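Local coordinates for protein RNA-dependent RNA polymerase (Toscana virus, PDB 6QW0) that probably cleaves capped host messenger RNAs through its manganese-binding cap-snatching endonuclease domain, supplying primers for viral transcription, at residues V95-V100 with D114-T119. Sequence-based numbering, arbitrary orientation.
Sequences VEVFGV and DMIIET. With MN3 (manganese (III) ion), chain C.
A single residue, Val97, makes every close contact (within 4.5 Å) from the helical side, reaching Ile116 and Glu118 on the same face of strand 115-118. CG2 of Val97 meets CG2 of Ile116 at 3.8 Å, methyl against methyl. CG1 of Val97 lies 3.8 Å from OE1 of Glu118 in the conformer described, one of two, which makes this touch less certain; more loosely, it comes within 4.2 Å of CG2 of Ile116. The valine's chi1 of 174° sets CG1 anti to the backbone N and leaves CG2 beside that nitrogen, so that only CG1 reaches both partners. On Ile116 the branch methyl does the touching, and the two side chains run antiparallel alongside one another instead of meeting end on. No hydrogen bond joins the segments, and only 156 Å² is buried between them. The same CG1 lies 3.9 Å above one face of the Phe98 ring, offset toward the rim. The helix ends here: Gly99 N bonds to Val95 O at 3.0 Å, and Gly99 then turns away with phi 72°. OE2 of Glu118 pairs with Lys161 in a salt bridge. Asp114 OD2 binds manganese at 2.2 Å, in a site that includes His79, Glu128 and Phe129 O; Asp114 and Met115 together face Val127 in a classic beta bulge. Lys92 holds the Ile116 carbonyl, so polar partners lie outside the two segments, and the apolar Val97-Ile116 pair implies a dispersive join between helix 94-98 and the strand that directly follows the metal ligand Asp114 in this PD-(D/E)XK-type nuclease.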
# COMPACT_ATOMS: atom_id res chain seq x y z
N VAL A 95 -9.74 7.20 13.97
CA VAL A 95 -10.74 7.99 14.68
C VAL A 95 -11.58 8.81 13.71
O VAL A 95 -12.74 9.14 14.00
CB VAL A 95 -10.07 8.87 15.75
CG1 VAL A 95 -9.39 10.11 15.12
CG2 VAL A 95 -11.08 9.30 16.81
N GLU A 96 -11.02 9.17 12.55
CA GLU A 96 -11.81 9.92 11.57
C GLU A 96 -12.90 9.08 10.95
O GLU A 96 -13.89 9.64 10.46
CB GLU A 96 -10.89 10.48 10.49
CG GLU A 96 -9.68 11.21 11.04
CD GLU A 96 -8.74 11.65 9.95
OE1 GLU A 96 -9.23 12.07 8.88
OE2 GLU A 96 -7.51 11.55 10.15
N VAL A 97 -12.77 7.76 10.96
CA VAL A 97 -13.76 6.88 10.36
C VAL A 97 -14.70 6.30 11.41
O VAL A 97 -15.89 6.13 11.14
CB VAL A 97 -13.05 5.76 9.57
CG1 VAL A 97 -14.04 4.74 9.06
CG2 VAL A 97 -12.26 6.36 8.42
N PHE A 98 -14.19 5.98 12.61
CA PHE A 98 -14.98 5.26 13.61
C PHE A 98 -15.37 6.09 14.82
O PHE A 98 -16.28 5.68 15.55
CB PHE A 98 -14.20 4.03 14.11
CG PHE A 98 -14.04 2.95 13.07
CD1 PHE A 98 -15.07 2.06 12.82
CD2 PHE A 98 -12.87 2.84 12.34
CE1 PHE A 98 -14.93 1.08 11.85
CE2 PHE A 98 -12.73 1.87 11.38
CZ PHE A 98 -13.77 0.98 11.14
N GLY A 99 -14.72 7.22 15.07
CA GLY A 99 -14.83 7.87 16.37
C GLY A 99 -14.10 7.09 17.44
O GLY A 99 -13.61 5.98 17.18
N VAL A 100 -14.01 7.63 18.66
CA VAL A 100 -13.30 6.95 19.73
C VAL A 100 -14.12 5.77 20.23
O VAL A 100 -15.35 5.73 20.07
CB VAL A 100 -12.97 7.92 20.88
CG1 VAL A 100 -12.21 9.14 20.36
CG2 VAL A 100 -14.25 8.35 21.56
N ASP A 114 -2.26 2.75 5.65
CA ASP A 114 -2.11 3.43 4.36
C ASP A 114 -3.46 3.73 3.72
O ASP A 114 -3.60 4.74 3.01
CB ASP A 114 -1.26 2.59 3.41
CG ASP A 114 0.22 2.69 3.71
OD1 ASP A 114 0.73 3.83 3.78
OD2 ASP A 114 0.87 1.65 3.93
N MSE A 115 -4.46 2.87 3.91
CA MSE A 115 -5.79 3.12 3.37
C MSE A 115 -6.86 2.64 4.36
O MSE A 115 -6.71 1.57 4.96
CB MSE A 115 -6.01 2.43 2.02
CG MSE A 115 -4.89 2.57 0.97
SE MSE A 115 -5.40 1.73 -0.70
CE MSE A 115 -6.68 3.10 -1.28
N ILE A 116 -7.91 3.45 4.54
CA ILE A 116 -9.15 3.03 5.20
C ILE A 116 -10.28 3.37 4.24
O ILE A 116 -10.57 4.56 4.01
CB ILE A 116 -9.37 3.70 6.57
CG1 ILE A 116 -8.16 3.50 7.48
CG2 ILE A 116 -10.63 3.14 7.25
CD1 ILE A 116 -8.24 4.28 8.81
N ILE A 117 -10.92 2.36 3.67
CA ILE A 117 -11.91 2.52 2.62
C ILE A 117 -13.27 2.09 3.16
O ILE A 117 -13.45 0.94 3.57
CB ILE A 117 -11.54 1.70 1.38
CG1 ILE A 117 -10.12 2.04 0.92
CG2 ILE A 117 -12.55 1.94 0.27
CD1 ILE A 117 -9.53 1.01 -0.03
N GLU A 118 -14.24 3.00 3.10
CA GLU A 118 -15.60 2.74 3.57
C GLU A 118 -16.52 2.56 2.36
O GLU A 118 -16.48 3.37 1.43
CB GLU A 118 -16.05 3.91 4.46
CG GLU A 118 -17.53 4.00 4.78
CD GLU A 118 -17.79 4.26 6.27
OE1 GLU A 118 -17.12 5.13 6.86
OE2 GLU A 118 -18.67 3.58 6.84
N THR A 119 -17.34 1.51 2.37
CA THR A 119 -18.30 1.24 1.30
C THR A 119 -19.72 1.55 1.76
O THR A 119 -20.02 1.59 2.95
CB THR A 119 -18.22 -0.22 0.82
OG1 THR A 119 -18.69 -1.10 1.85
CG2 THR A 119 -16.80 -0.59 0.44
MN MN3 C . 2.89 1.49 4.91
O HOH W 1 3.30 3.45 6.18
O HOH W 2 4.83 1.24 6.23